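PDB 5T09: type III secretion system effector HopBA1 from Pseudomonas syringae pv. aptata, which acts as a virulence factor that the Arabidopsis resistance protein RBA1 recognises, enhancing RBA1 self-association and so triggering plant cell death. Local coordinates for residues A44-D54 with N183-F194; V210-S221 with H229-D238. All coordinates share one frame; numbering follows the deposited sequence.

Both contacts join parallel strands of one mixed sheet, and they sit side by side in it: strand 49-54 of contact 1 is the neighbour of strand 209-214 of contact 2, with Tyr51 O 2.7 Å from Ile211 N. Contact 1 lies near the centre of the chain and is mostly buried; its chemistry is a backbone ladder, aromatic and aliphatic packing, and polar bonds at its ends. Contact 2 is farther out, toward the sheet margin, and only partly buried. There apolar packing persists under helices 36-46 and 60-74, while the other face and the turn after strand 209-214 carry serines, an aspartate and a threonine.

Contact 1 (A44-D54 with N183-F194); sequences ASDNNLVYIGD and NKSIVWGGAGHF
Phe194 turns back over strand 49-54 and offers one ring face to Tyr51, whose ring approaches edge first, the planes 55° apart. Tyr51 CB also rests over that face, 4.1 Å from the centroid of the Phe194 ring. Where Gly53 has no side chain, the rim of Phe194 settles into the dip, CD2 lying 3.7 Å from Gly53 CA, and Ala191 CB crowds the same spot. Along from this, the branched end of Val187 fits against the Tyr51 ring, with CB 3.6 Å from Tyr51 CD1, as the two side chains run alongside each other. The Tyr51 hydroxyl bonds to Arg206 O, and Pro202 and Met205, two residues of the potassium site, touch its side chain.

On the other face, Ile52 CD1 presses against Ile186 CG2, while Ile52 CG2 sits against CD1 of the Trp188 indole. The indole stands off the sheet with its CG trans to the main-chain N (chi1 180°), which carries the NE1 edge forward to Asp54; Trp188 NE1 donates to Asp54 OD1 at 3.0 Å. The acceptor lies close to the indole plane, but the donor stands well above the carboxylate plane; the other oxygen, Asp54 OD2, is hydrogen-bonded to His56 ND1. Helix 60-74 covers this face through Ile65 and Ile61.

Between the faces, in the centre of the α/β fold, a parallel ladder runs from Ser185 N–Asn48 O to Asp54 N–Gly189 O and ends with Ala191 N, at the start of the 3-10 turn, on Asp54 O. At its start the extended Lys184 chain spans the loop to the end of helix 36-46, where NZ donates to Ala44 O and, at 2.7 Å, to Ser45 O. The carbonyls at this helix end would be expected to stabilise the ammonium charge, while the Trp188–Asp54 bond secures the other end of an otherwise largely apolar interface.

Contact 2 (V210-S221 with H229-D238); sequences VISFDLTGRGSS and HSHIVIAGED
Ile211 lies alongside Ile232, the two side chains pointing the same way with their CG1 atoms 3.8 Å apart, while the CG2 branch of Ile211 touches CD1 of Ile234, the two side chains crossing at a slant. Phe213 continues this apolar row: its CD1 and CE1 rest against CB and CG2 of Ile234, and Ile211 CG2 lies over one face of its ring, toward the rim. Helix 36-46 packs on the isoleucines through Thr39, Leu40 and Ala43, and helix 60-74 meets Phe213 through Ile61 and Leu64.

The opposite face is more polar. Ser212 OG and Ser230 OG share a hydrogen bond of 2.8 Å, both hydroxyls lying between the backbone N and carbonyl carbon of their own residue (chi1 65° and 68°), and Val233 CG2 leans on the Ser212 hydroxyl. Val233 CG1 packs against Asp214 CB.

Strands 209-214 and 232-235 are parallel neighbours toward one margin of the sheet, and strand 222-223 runs antiparallel to 232-235 on its outer side. Val210 O takes the N-H of His231 and, weakly, that of Ile232; the ladder then runs from Ser212 N–Ile232 O to Gly236 N–Asp214 O. The His231 ring accepts from Val210 N through ND1 at 3.1 Å, the donor tilted 17° from the ring plane; His231 NE2 bonds to Lys198 O.

Past the strand, Asp214 OD1 accepts from Thr216 N, making an Asx turn, and from Thr216 OG1 at 2.6 Å on its syn lone pair. Thr216 OG1 in turn accepts from Arg218 N in an ST turn, and Arg222 forms a salt bridge with Asp214 OD2. Leu215 CD2 covers Gly236, 3.7 Å from its CA, and farther round the loop Ser221 OG receives the Ala235 N-H at 3.2 Å.

Contact 1 (A44-D54 with N183-F194)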
loop_
_atom_site.group_PDB
_atom_site.type_symbol
_atom_site.label_atom_id
_atom_site.label_comp_id
_atom_site.label_asym_id
_atom_site.label_seq_id
_atom_site.Cartn_x
_atom_site.Cartn_y
_atom_site.Cartn_z
ATOM N N ALA A 44 -10.668 0.220 6.728
ATOM C CA ALA A 44 -10.304 -1.161 7.027
ATOM C C ALA A 44 -11.381 -1.848 7.852
ATOM O O ALA A 44 -11.612 -3.051 7.688
ATOM C CB ALA A 44 -8.963 -1.208 7.760
ATOM N N SER A 45 -12.055 -1.107 8.736
ATOM C CA SER A 45 -13.115 -1.700 9.539
ATOM C C SER A 45 -14.290 -2.144 8.677
ATOM O O SER A 45 -14.990 -3.096 9.034
ATOM C CB SER A 45 -13.591 -0.708 10.602
ATOM O OG SER A 45 -14.624 -1.274 11.391
ATOM N N ASP A 46 -14.509 -1.486 7.540
ATOM C CA ASP A 46 -15.660 -1.774 6.694
ATOM C C ASP A 46 -15.358 -2.750 5.562
ATOM O O ASP A 46 -16.292 -3.170 4.871
ATOM C CB ASP A 46 -16.207 -0.471 6.097
ATOM C CG ASP A 46 -16.680 0.507 7.159
ATOM O OD1 ASP A 46 -17.017 0.059 8.276
ATOM O OD2 ASP A 46 -16.719 1.723 6.877
ATOM N N ASN A 47 -14.096 -3.125 5.357
ATOM C CA ASN A 47 -13.720 -3.976 4.237
ATOM C C ASN A 47 -12.730 -5.038 4.690
ATOM O O ASN A 47 -11.901 -4.805 5.573
ATOM C CB ASN A 47 -13.093 -3.166 3.094
ATOM C CG ASN A 47 -14.097 -2.295 2.376
ATOM O OD1 ASN A 47 -14.779 -2.747 1.457
ATOM N ND2 ASN A 47 -14.188 -1.036 2.785
ATOM N N ASN A 48 -12.817 -6.210 4.057
ATOM C CA ASN A 48 -11.829 -7.260 4.271
ATOM C C ASN A 48 -10.520 -6.983 3.547
ATOM O O ASN A 48 -9.493 -7.566 3.914
ATOM C CB ASN A 48 -12.378 -8.613 3.813
ATOM C CG ASN A 48 -13.437 -9.159 4.746
ATOM O OD1 ASN A 48 -13.433 -8.868 5.943
ATOM N ND2 ASN A 48 -14.350 -9.960 4.204
ATOM N N LEU A 49 -10.528 -6.114 2.539
ATOM C CA LEU A 49 -9.327 -5.820 1.771
ATOM C C LEU A 49 -9.316 -4.346 1.405
ATOM O O LEU A 49 -10.285 -3.834 0.834
ATOM C CB LEU A 49 -9.254 -6.687 0.508
ATOM C CG LEU A 49 -8.037 -6.474 -0.396
ATOM C CD1 LEU A 49 -6.748 -6.788 0.342
ATOM C CD2 LEU A 49 -8.152 -7.330 -1.646
ATOM N N VAL A 50 -8.217 -3.674 1.741
ATOM C CA VAL A 50 -8.008 -2.266 1.429
ATOM C C VAL A 50 -6.690 -2.135 0.682
ATOM O O VAL A 50 -5.691 -2.759 1.056
ATOM C CB VAL A 50 -7.994 -1.394 2.703
ATOM C CG1 VAL A 50 -7.586 0.042 2.379
ATOM C CG2 VAL A 50 -9.360 -1.422 3.379
ATOM N N TYR A 51 -6.689 -1.326 -0.371
ATOM C CA TYR A 51 -5.478 -0.987 -1.105
ATOM C C TYR A 51 -5.082 0.443 -0.774
ATOM O O TYR A 51 -5.908 1.356 -0.876
ATOM C CB TYR A 51 -5.684 -1.131 -2.614
ATOM C CG TYR A 51 -5.915 -2.546 -3.087
ATOM C CD1 TYR A 51 -4.850 -3.368 -3.422
ATOM C CD2 TYR A 51 -7.198 -3.060 -3.203
ATOM C CE1 TYR A 51 -5.056 -4.663 -3.863
ATOM C CE2 TYR A 51 -7.415 -4.352 -3.638
ATOM C CZ TYR A 51 -6.340 -5.149 -3.966
ATOM O OH TYR A 51 -6.549 -6.433 -4.401
ATOM N N ILE A 52 -3.826 0.634 -0.382
ATOM C CA ILE A 52 -3.265 1.960 -0.146
ATOM C C ILE A 52 -2.387 2.297 -1.341
ATOM O O ILE A 52 -1.318 1.706 -1.524
ATOM C CB ILE A 52 -2.470 2.023 1.164
ATOM C CG1 ILE A 52 -3.387 1.749 2.359
ATOM C CG2 ILE A 52 -1.794 3.393 1.316
ATOM C CD1 ILE A 52 -2.655 1.661 3.689
ATOM N N GLY A 53 -2.833 3.251 -2.157
ATOM C CA GLY A 53 -2.079 3.650 -3.325
ATOM C C GLY A 53 -0.917 4.544 -2.953
ATOM O O GLY A 53 -1.111 5.710 -2.594
ATOM N N ASP A 54 0.297 4.010 -3.020
ATOM C CA ASP A 54 1.464 4.762 -2.591
ATOM C C ASP A 54 1.850 5.799 -3.633
ATOM O O ASP A 54 1.722 5.572 -4.840
ATOM C CB ASP A 54 2.649 3.833 -2.340
ATOM C CG ASP A 54 3.729 4.493 -1.516
ATOM O OD1 ASP A 54 3.391 5.065 -0.455
ATOM O OD2 ASP A 54 4.907 4.459 -1.932
ATOM N N ASN A 183 -7.867 -12.108 9.163
ATOM C CA ASN A 183 -9.217 -11.580 9.018
ATOM C C ASN A 183 -9.267 -10.560 7.885
ATOM O O ASN A 183 -9.940 -10.769 6.868
ATOM C CB ASN A 183 -9.673 -10.952 10.336
ATOM C CG ASN A 183 -11.178 -10.833 10.436
ATOM O OD1 ASN A 183 -11.910 -11.763 10.092
ATOM N ND2 ASN A 183 -11.653 -9.684 10.908
ATOM N N LYS A 184 -8.540 -9.458 8.037
ATOM C CA LYS A 184 -8.472 -8.408 7.033
ATOM C C LYS A 184 -7.021 -8.150 6.659
ATOM O O LYS A 184 -6.110 -8.351 7.469
ATOM C CB LYS A 184 -9.113 -7.120 7.545
ATOM C CG LYS A 184 -10.528 -7.310 8.040
ATOM C CD LYS A 184 -11.093 -6.026 8.596
ATOM C CE LYS A 184 -12.555 -6.185 8.958
ATOM N NZ LYS A 184 -13.102 -4.930 9.522
ATOM N N SER A 185 -6.815 -7.701 5.421
ATOM C CA SER A 185 -5.487 -7.415 4.903
ATOM C C SER A 185 -5.477 -6.053 4.223
ATOM O O SER A 185 -6.503 -5.576 3.732
ATOM C CB SER A 185 -5.032 -8.488 3.904
ATOM O OG SER A 185 -3.709 -8.245 3.471
ATOM N N ILE A 186 -4.301 -5.429 4.215
ATOM C CA ILE A 186 -4.053 -4.212 3.456
ATOM C C ILE A 186 -2.924 -4.498 2.481
ATOM O O ILE A 186 -1.910 -5.101 2.855
ATOM C CB ILE A 186 -3.697 -3.025 4.372
ATOM C CG1 ILE A 186 -4.903 -2.646 5.230
ATOM C CG2 ILE A 186 -3.226 -1.823 3.544
ATOM C CD1 ILE A 186 -4.590 -1.662 6.335
ATOM N N VAL A 187 -3.104 -4.073 1.233
ATOM C CA VAL A 187 -2.069 -4.135 0.210
ATOM C C VAL A 187 -1.598 -2.715 -0.058
ATOM O O VAL A 187 -2.405 -1.838 -0.392
ATOM C CB VAL A 187 -2.585 -4.806 -1.075
ATOM C CG1 VAL A 187 -1.601 -4.620 -2.226
ATOM C CG2 VAL A 187 -2.837 -6.280 -0.825
ATOM N N TRP A 188 -0.293 -2.494 0.081
ATOM C CA TRP A 188 0.313 -1.170 -0.014
ATOM C C TRP A 188 1.307 -1.198 -1.166
ATOM O O TRP A 188 2.316 -1.909 -1.107
ATOM C CB TRP A 188 0.985 -0.802 1.309
ATOM C CG TRP A 188 1.653 0.538 1.345
ATOM C CD1 TRP A 188 1.490 1.572 0.472
ATOM C CD2 TRP A 188 2.596 0.983 2.323
ATOM N NE1 TRP A 188 2.273 2.638 0.851
ATOM C CE2 TRP A 188 2.962 2.299 1.986
ATOM C CE3 TRP A 188 3.165 0.393 3.456
ATOM C CZ2 TRP A 188 3.877 3.034 2.738
ATOM C CZ3 TRP A 188 4.069 1.123 4.201
ATOM C CH2 TRP A 188 4.420 2.427 3.837
ATOM N N GLY A 189 1.011 -0.439 -2.217
ATOM C CA GLY A 189 1.840 -0.427 -3.407
ATOM C C GLY A 189 1.539 0.797 -4.238
ATOM O O GLY A 189 0.605 1.553 -3.957
ATOM N N GLY A 190 2.349 0.981 -5.278
ATOM C CA GLY A 190 2.233 2.148 -6.134
ATOM C C GLY A 190 0.834 2.374 -6.664
ATOM O O GLY A 190 0.218 1.463 -7.224
ATOM N N ALA A 191 0.337 3.605 -6.511
ATOM C CA ALA A 191 -1.045 3.914 -6.864
ATOM C C ALA A 191 -1.333 3.652 -8.337
ATOM O O ALA A 191 -2.477 3.353 -8.698
ATOM C CB ALA A 191 -1.356 5.369 -6.517
ATOM N N GLY A 192 -0.323 3.761 -9.202
ATOM C CA GLY A 192 -0.533 3.474 -10.611
ATOM C C GLY A 192 -1.070 2.077 -10.860
ATOM O O GLY A 192 -1.742 1.835 -11.864
ATOM N N HIS A 193 -0.791 1.143 -9.953
ATOM C CA HIS A 193 -1.266 -0.224 -10.114
ATOM C C HIS A 193 -2.749 -0.368 -9.807
ATOM O O HIS A 193 -3.349 -1.384 -10.176
ATOM C CB HIS A 193 -0.457 -1.164 -9.216
ATOM C CG HIS A 193 0.974 -1.306 -9.629
ATOM N ND1 HIS A 193 1.469 -2.448 -10.221
ATOM C CD2 HIS A 193 2.016 -0.444 -9.546
ATOM C CE1 HIS A 193 2.754 -2.286 -10.480
ATOM N NE2 HIS A 193 3.110 -1.077 -10.083
ATOM N N PHE A 194 -3.355 0.630 -9.163
ATOM C CA PHE A 194 -4.731 0.544 -8.690
ATOM C C PHE A 194 -5.677 1.451 -9.472
ATOM O O PHE A 194 -6.759 1.780 -8.978
ATOM C CB PHE A 194 -4.792 0.886 -7.201
ATOM C CG PHE A 194 -3.816 0.115 -6.356
ATOM C CD1 PHE A 194 -3.404 -1.157 -6.720
ATOM C CD2 PHE A 194 -3.313 0.665 -5.190
ATOM C CE1 PHE A 194 -2.506 -1.859 -5.939
ATOM C CE2 PHE A 194 -2.421 -0.037 -4.403
ATOM C CZ PHE A 194 -2.014 -1.295 -4.776
#

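Contact 2 (V210-S221 with H229-D238)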
loop_
_atom_site.group_PDB
_atom_site.type_symbol
_atom_site.label_atom_id
_atom_site.label_comp_id
_atom_site.label_asym_id
_atom_site.label_seq_id
_atom_site.Cartn_x
_atom_site.Cartn_y
_atom_site.Cartn_z
ATOM N N VAL A 210 -10.025 0.874 -2.450
ATOM C CA VAL A 210 -8.783 1.514 -2.871
ATOM C C VAL A 210 -8.762 2.937 -2.336
ATOM O O VAL A 210 -9.730 3.689 -2.508
ATOM C CB VAL A 210 -8.636 1.504 -4.402
ATOM C CG1 VAL A 210 -7.343 2.196 -4.817
ATOM C CG2 VAL A 210 -8.666 0.076 -4.928
ATOM N N ILE A 211 -7.653 3.307 -1.701
ATOM C CA ILE A 211 -7.456 4.637 -1.141
ATOM C C ILE A 211 -6.425 5.376 -1.981
ATOM O O ILE A 211 -5.398 4.807 -2.363
ATOM C CB ILE A 211 -7.004 4.567 0.330
ATOM C CG1 ILE A 211 -8.092 3.915 1.187
ATOM C CG2 ILE A 211 -6.650 5.970 0.852
ATOM C CD1 ILE A 211 -7.719 3.732 2.647
ATOM N N SER A 212 -6.704 6.644 -2.260
ATOM C CA SER A 212 -5.770 7.552 -2.906
ATOM C C SER A 212 -5.535 8.739 -1.984
ATOM O O SER A 212 -6.208 8.899 -0.963
ATOM C CB SER A 212 -6.301 8.031 -4.263
ATOM O OG SER A 212 -7.466 8.816 -4.098
ATOM N N PHE A 213 -4.576 9.585 -2.352
ATOM C CA PHE A 213 -4.180 10.699 -1.502
ATOM C C PHE A 213 -4.187 12.006 -2.279
ATOM O O PHE A 213 -3.671 12.077 -3.398
ATOM C CB PHE A 213 -2.804 10.447 -0.893
ATOM C CG PHE A 213 -2.796 9.320 0.085
ATOM C CD1 PHE A 213 -3.136 9.536 1.409
ATOM C CD2 PHE A 213 -2.481 8.039 -0.321
ATOM C CE1 PHE A 213 -3.145 8.495 2.313
ATOM C CE2 PHE A 213 -2.488 6.995 0.576
ATOM C CZ PHE A 213 -2.822 7.222 1.896
ATOM N N ASP A 214 -4.776 13.027 -1.669
ATOM C CA ASP A 214 -4.748 14.400 -2.161
ATOM C C ASP A 214 -3.808 15.177 -1.245
ATOM O O ASP A 214 -4.179 15.547 -0.128
ATOM C CB ASP A 214 -6.153 14.997 -2.172
ATOM C CG ASP A 214 -6.154 16.494 -2.411
ATOM O OD1 ASP A 214 -5.124 17.033 -2.869
ATOM O OD2 ASP A 214 -7.192 17.133 -2.142
ATOM N N LEU A 215 -2.585 15.414 -1.718
ATOM C CA LEU A 215 -1.573 16.114 -0.940
ATOM C C LEU A 215 -1.483 17.594 -1.298
ATOM O O LEU A 215 -0.445 18.219 -1.060
ATOM C CB LEU A 215 -0.211 15.444 -1.131
ATOM C CG LEU A 215 -0.168 13.935 -0.863
ATOM C CD1 LEU A 215 1.230 13.386 -1.096
ATOM C CD2 LEU A 215 -0.639 13.608 0.546
ATOM N N THR A 216 -2.547 18.167 -1.857
ATOM C CA THR A 216 -2.544 19.582 -2.204
ATOM C C THR A 216 -2.811 20.483 -1.008
ATOM O O THR A 216 -2.607 21.697 -1.113
ATOM C CB THR A 216 -3.591 19.872 -3.286
ATOM O OG1 THR A 216 -4.908 19.655 -2.762
ATOM C CG2 THR A 216 -3.376 18.984 -4.505
ATOM N N GLY A 217 -3.258 19.928 0.118
ATOM C CA GLY A 217 -3.657 20.727 1.256
ATOM C C GLY A 217 -4.944 21.497 1.069
ATOM O O GLY A 217 -5.411 22.128 2.027
ATOM N N ARG A 218 -5.533 21.473 -0.127
ATOM C CA ARG A 218 -6.801 22.162 -0.364
ATOM C C ARG A 218 -7.972 21.341 0.167
ATOM O O ARG A 218 -8.612 21.711 1.157
ATOM C CB ARG A 218 -6.981 22.430 -1.861
ATOM C CG ARG A 218 -6.009 23.428 -2.459
ATOM C CD ARG A 218 -6.372 23.699 -3.909
ATOM N NE ARG A 218 -5.699 24.877 -4.447
ATOM C CZ ARG A 218 -6.008 25.448 -5.608
ATOM N NH1 ARG A 218 -6.984 24.955 -6.358
ATOM N NH2 ARG A 218 -5.341 26.518 -6.017
ATOM N N GLY A 219 -8.258 20.221 -0.485
ATOM C CA GLY A 219 -9.449 19.455 -0.200
ATOM C C GLY A 219 -9.397 18.762 1.146
ATOM O O GLY A 219 -8.443 18.866 1.918
ATOM N N SER A 220 -10.477 18.040 1.429
ATOM C CA SER A 220 -10.593 17.202 2.609
ATOM C C SER A 220 -10.825 15.764 2.175
ATOM O O SER A 220 -11.162 15.492 1.019
ATOM C CB SER A 220 -11.742 17.667 3.514
ATOM O OG SER A 220 -11.610 19.040 3.842
ATOM N N SER A 221 -10.628 14.839 3.110
ATOM C CA SER A 221 -10.887 13.435 2.827
ATOM C C SER A 221 -12.310 13.267 2.313
ATOM O O SER A 221 -13.250 13.869 2.837
ATOM C CB SER A 221 -10.667 12.592 4.083
ATOM O OG SER A 221 -9.354 12.778 4.589
ATOM N N HIS A 229 -10.139 5.795 -10.298
ATOM C CA HIS A 229 -8.854 5.228 -9.908
ATOM C C HIS A 229 -8.754 4.961 -8.409
ATOM O O HIS A 229 -7.730 4.445 -7.950
ATOM C CB HIS A 229 -7.716 6.153 -10.354
ATOM C CG HIS A 229 -7.681 6.397 -11.832
ATOM N ND1 HIS A 229 -8.638 5.902 -12.692
ATOM C CD2 HIS A 229 -6.804 7.083 -12.603
ATOM C CE1 HIS A 229 -8.353 6.273 -13.927
ATOM N NE2 HIS A 229 -7.244 6.991 -13.901
ATOM N N SER A 230 -9.788 5.292 -7.642
ATOM C CA SER A 230 -9.846 4.988 -6.217
ATOM C C SER A 230 -11.285 5.187 -5.765
ATOM O O SER A 230 -12.102 5.773 -6.481
ATOM C CB SER A 230 -8.900 5.872 -5.403
ATOM O OG SER A 230 -9.339 7.225 -5.418
ATOM N N HIS A 231 -11.587 4.697 -4.565
ATOM C CA HIS A 231 -12.910 4.863 -3.978
ATOM C C HIS A 231 -12.990 6.033 -3.007
ATOM O O HIS A 231 -14.010 6.727 -2.971
ATOM C CB HIS A 231 -13.332 3.582 -3.258
ATOM C CG HIS A 231 -13.457 2.395 -4.162
ATOM N ND1 HIS A 231 -12.435 1.490 -4.346
ATOM C CD2 HIS A 231 -14.480 1.970 -4.940
ATOM C CE1 HIS A 231 -12.825 0.553 -5.191
ATOM N NE2 HIS A 231 -14.062 0.822 -5.569
ATOM N N ILE A 232 -11.950 6.263 -2.205
ATOM C CA ILE A 232 -11.916 7.401 -1.294
ATOM C C ILE A 232 -10.550 8.063 -1.381
ATOM O O ILE A 232 -9.533 7.410 -1.635
ATOM C CB ILE A 232 -12.234 7.002 0.168
ATOM C CG1 ILE A 232 -11.233 5.971 0.695
ATOM C CG2 ILE A 232 -13.659 6.470 0.269
ATOM C CD1 ILE A 232 -11.297 5.792 2.201
ATOM N N VAL A 233 -10.538 9.375 -1.170
ATOM C CA VAL A 233 -9.321 10.174 -1.199
ATOM C C VAL A 233 -9.080 10.707 0.205
ATOM O O VAL A 233 -9.969 11.329 0.799
ATOM C CB VAL A 233 -9.427 11.331 -2.209
ATOM C CG1 VAL A 233 -8.065 11.990 -2.400
ATOM C CG2 VAL A 233 -9.987 10.840 -3.537
ATOM N N ILE A 234 -7.889 10.454 0.734
ATOM C CA ILE A 234 -7.479 10.960 2.038
ATOM C C ILE A 234 -6.677 12.234 1.812
ATOM O O ILE A 234 -5.692 12.234 1.062
ATOM C CB ILE A 234 -6.662 9.913 2.814
ATOM C CG1 ILE A 234 -7.589 8.795 3.305
ATOM C CG2 ILE A 234 -5.912 10.562 3.987
ATOM C CD1 ILE A 234 -6.891 7.679 4.056
ATOM N N ALA A 235 -7.101 13.318 2.454
ATOM C CA ALA A 235 -6.399 14.588 2.346
ATOM C C ALA A 235 -5.146 14.557 3.210
ATOM O O ALA A 235 -5.202 14.189 4.387
ATOM C CB ALA A 235 -7.310 15.739 2.771
ATOM N N GLY A 236 -4.016 14.935 2.621
ATOM C CA GLY A 236 -2.753 14.920 3.334
ATOM C C GLY A 236 -1.880 16.118 3.031
ATOM O O GLY A 236 -2.312 17.066 2.370
ATOM N N GLU A 237 -0.642 16.080 3.510
ATOM C CA GLU A 237 0.308 17.169 3.346
ATOM C C GLU A 237 1.435 16.730 2.424
ATOM O O GLU A 237 1.933 15.603 2.529
ATOM C CB GLU A 237 0.895 17.594 4.694
ATOM C CG GLU A 237 -0.124 17.802 5.805
ATOM C CD GLU A 237 0.457 17.514 7.176
ATOM O OE1 GLU A 237 0.771 16.336 7.452
ATOM O OE2 GLU A 237 0.611 18.464 7.971
ATOM N N ASP A 238 1.836 17.619 1.522
ATOM C CA ASP A 238 3.010 17.363 0.707
ATOM C C ASP A 238 4.269 17.533 1.558
ATOM O O ASP A 238 4.235 18.099 2.654
ATOM C CB ASP A 238 3.042 18.304 -0.497
ATOM C CG ASP A 238 3.864 17.755 -1.645
ATOM O OD1 ASP A 238 4.553 16.731 -1.452
ATOM O OD2 ASP A 238 3.826 18.350 -2.742
#